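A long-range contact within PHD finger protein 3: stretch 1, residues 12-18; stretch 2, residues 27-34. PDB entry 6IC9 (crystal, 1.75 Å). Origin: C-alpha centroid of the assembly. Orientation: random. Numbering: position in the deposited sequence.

Stretch 1, residues 12-18: NFIWKGF
Stretch 2, residues 27-34: FVTKAYPV

Two antiparallel strands of one chain pair edge to edge here, joined by three backbone hydrogen bonds and a fourth from the loop just before the first strand, with side chains packed on both faces of the sheet. The strand axes approach to 4.7 Å, their N-to-C directions differ by 161°, and the two stretches together bury 729 Å².

Register is set around G17 and T29, a hydrogen-bonded pair with CA atoms 5.7 Å apart: G17 N donates to T29 O at 3.0 Å, and T29 N returns the bond to G17 O at 2.9 Å. The non-hydrogen-bonded pairs that flank it, K16 with K30 and F18 with V28, draw in to 4.4 Å between CA atoms. Toward the start of stretch 1, A31 N donates to W15 O at 2.9 Å and nearly straight, 169° at the hydrogen, while A31 O accepts from I14 N at 2.8 Å. The donor is I14, whose phi/psi of -97/-9 departs from the extended backbone seen at K16 (-133/126) and throughout 27-33. Between these bonds, a CA hydrogen faces a carbonyl, K30 CA to W15 O at 3.3 Å; beyond the last of them, F18 CA approaches F27 O at 3.1 Å in the same way.

One face carries K16, F18, V28 and K30. F18 (chi1 m, -75°; chi2 82°) lays its ring against V28 (chi1 t), whose CG2 sits over the ring face, 3.4 Å from F18 CE2. Both lysines are extended: K16 is t at all four chi angles, K30 is m and then t three times, and K16 CG meets K30 CG at 3.9 Å. The CE methylene of K30 makes a CH-pi contact over the face of the F13 ring, with K30 CE 3.4 Å from F13 CE2.

W15, T29 and A31 line the other face. W15 (chi1 t, 168°; chi2 90°) turns its ring edge to small partners, CZ3 lying 3.6 Å from T29 CG2 and CE3 4.0 Å from A31 CB. The indole runs along its own strand past G17, where an ideal CB would fall 2.2 Å from W15 CZ2; glycine leaves that space to the ring.

Beyond the paired strand, F13 (chi1 p, 62°; chi2 88°) places CB over the face of the Y32 ring (chi1 m, -64°; chi2 86°), with F13 CB 3.5 Å from Y32 CE2. I14, p at both chi angles, reaches A31 CB through CD1 at 3.7 Å and P33 CD through CG2, also at 3.7 Å.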

# COMPACT_ATOMS: atom_id res chain seq x y z
N ASN A 12 8.62 -11.29 -12.25
CA ASN A 12 8.09 -9.99 -12.63
C ASN A 12 7.56 -9.22 -11.41
O ASN A 12 6.69 -8.35 -11.54
CB ASN A 12 7.00 -10.13 -13.72
CG ASN A 12 5.84 -11.05 -13.30
OD1 ASN A 12 4.71 -10.57 -13.08
ND2 ASN A 12 6.09 -12.36 -13.23
N PHE A 13 8.09 -9.51 -10.23
CA PHE A 13 7.89 -8.62 -9.09
C PHE A 13 8.74 -7.37 -9.26
O PHE A 13 9.87 -7.43 -9.79
CB PHE A 13 8.21 -9.31 -7.75
CG PHE A 13 9.66 -9.78 -7.58
CD1 PHE A 13 10.62 -8.95 -7.08
CD2 PHE A 13 10.00 -11.10 -7.87
CE1 PHE A 13 11.94 -9.39 -6.91
CE2 PHE A 13 11.30 -11.56 -7.71
CZ PHE A 13 12.28 -10.70 -7.22
N ILE A 14 8.22 -6.23 -8.80
CA ILE A 14 8.95 -4.97 -8.95
C ILE A 14 9.76 -4.56 -7.71
O ILE A 14 10.55 -3.60 -7.79
CB ILE A 14 7.99 -3.84 -9.38
CG1 ILE A 14 6.85 -3.71 -8.38
CG2 ILE A 14 7.32 -4.23 -10.66
CD1 ILE A 14 7.19 -2.86 -7.17
N TRP A 15 9.60 -5.24 -6.58
CA TRP A 15 10.37 -4.92 -5.37
C TRP A 15 10.24 -6.09 -4.41
O TRP A 15 9.20 -6.75 -4.38
CB TRP A 15 9.84 -3.64 -4.71
CG TRP A 15 10.35 -3.32 -3.32
CD1 TRP A 15 11.46 -2.58 -2.98
CD2 TRP A 15 9.73 -3.72 -2.07
NE1 TRP A 15 11.55 -2.48 -1.62
CE2 TRP A 15 10.50 -3.14 -1.04
CE3 TRP A 15 8.57 -4.44 -1.74
CZ2 TRP A 15 10.19 -3.31 0.32
CZ3 TRP A 15 8.25 -4.61 -0.35
CH2 TRP A 15 9.07 -4.06 0.65
N LYS A 16 11.30 -6.36 -3.65
CA LYS A 16 11.29 -7.40 -2.62
C LYS A 16 11.91 -6.79 -1.38
O LYS A 16 12.99 -6.19 -1.46
CB LYS A 16 12.08 -8.67 -3.01
CG LYS A 16 12.04 -9.79 -1.97
CD LYS A 16 13.13 -10.83 -2.36
CE LYS A 16 13.27 -11.94 -1.37
NZ LYS A 16 14.50 -12.79 -1.67
N GLY A 17 11.21 -6.85 -0.27
CA GLY A 17 11.74 -6.19 0.91
C GLY A 17 10.84 -6.51 2.08
O GLY A 17 9.96 -7.35 1.98
N PHE A 18 11.11 -5.85 3.21
CA PHE A 18 10.32 -6.09 4.42
C PHE A 18 9.17 -5.09 4.49
O PHE A 18 9.30 -3.93 4.08
CB PHE A 18 11.17 -5.91 5.67
CG PHE A 18 12.11 -7.04 5.90
CD1 PHE A 18 13.32 -7.07 5.21
CD2 PHE A 18 11.74 -8.13 6.69
CE1 PHE A 18 14.22 -8.16 5.39
CE2 PHE A 18 12.66 -9.23 6.88
CZ PHE A 18 13.88 -9.24 6.19
N PHE A 27 7.74 -8.95 7.96
CA PHE A 27 7.88 -10.09 7.05
C PHE A 27 8.47 -9.61 5.74
O PHE A 27 8.46 -8.42 5.43
CB PHE A 27 6.54 -10.78 6.83
CG PHE A 27 5.43 -9.84 6.38
CD1 PHE A 27 4.68 -9.12 7.33
CD2 PHE A 27 5.23 -9.61 5.04
CE1 PHE A 27 3.64 -8.23 6.91
CE2 PHE A 27 4.17 -8.70 4.63
CZ PHE A 27 3.44 -8.01 5.59
N VAL A 28 8.96 -10.58 4.96
CA VAL A 28 9.49 -10.36 3.62
C VAL A 28 8.36 -10.55 2.63
O VAL A 28 7.56 -11.49 2.73
CB VAL A 28 10.63 -11.32 3.28
CG1 VAL A 28 11.23 -10.97 1.89
CG2 VAL A 28 11.67 -11.25 4.38
N THR A 29 8.29 -9.65 1.66
CA THR A 29 7.19 -9.65 0.72
C THR A 29 7.74 -9.24 -0.65
O THR A 29 8.71 -8.51 -0.74
CB THR A 29 6.07 -8.70 1.21
OG1 THR A 29 5.01 -8.68 0.26
CG2 THR A 29 6.61 -7.28 1.33
N LYS A 30 7.05 -9.66 -1.72
CA LYS A 30 7.32 -9.16 -3.05
C LYS A 30 6.12 -8.32 -3.46
O LYS A 30 4.99 -8.68 -3.13
CB LYS A 30 7.51 -10.31 -4.03
CG LYS A 30 8.94 -10.97 -3.94
CD LYS A 30 8.92 -12.32 -4.70
CE LYS A 30 10.35 -12.94 -4.76
NZ LYS A 30 10.31 -14.34 -5.35
N ALA A 31 6.37 -7.21 -4.15
CA ALA A 31 5.30 -6.35 -4.70
C ALA A 31 5.16 -6.59 -6.20
O ALA A 31 6.17 -6.65 -6.91
CB ALA A 31 5.62 -4.87 -4.47
N TYR A 32 3.91 -6.70 -6.68
CA TYR A 32 3.56 -6.86 -8.07
C TYR A 32 2.68 -5.70 -8.49
O TYR A 32 1.83 -5.26 -7.71
CB TYR A 32 2.79 -8.15 -8.33
CG TYR A 32 3.69 -9.36 -8.01
CD1 TYR A 32 3.79 -9.85 -6.73
CD2 TYR A 32 4.49 -9.94 -9.02
CE1 TYR A 32 4.65 -10.94 -6.44
CE2 TYR A 32 5.34 -11.01 -8.74
CZ TYR A 32 5.40 -11.50 -7.46
OH TYR A 32 6.24 -12.55 -7.19
N PRO A 33 2.80 -5.26 -9.74
CA PRO A 33 1.96 -4.14 -10.21
C PRO A 33 0.50 -4.50 -10.29
O PRO A 33 0.11 -5.64 -10.61
CB PRO A 33 2.53 -3.81 -11.60
CG PRO A 33 3.38 -4.93 -11.95
CD PRO A 33 3.89 -5.55 -10.69
N VAL A 34 -0.34 -3.53 -9.95
CA VAL A 34 -1.77 -3.65 -10.05
C VAL A 34 -2.33 -2.55 -10.95
O VAL A 34 -3.07 -2.82 -11.90
CB VAL A 34 -2.44 -3.59 -8.65
CG1 VAL A 34 -3.92 -3.62 -8.85
CG2 VAL A 34 -2.03 -4.80 -7.74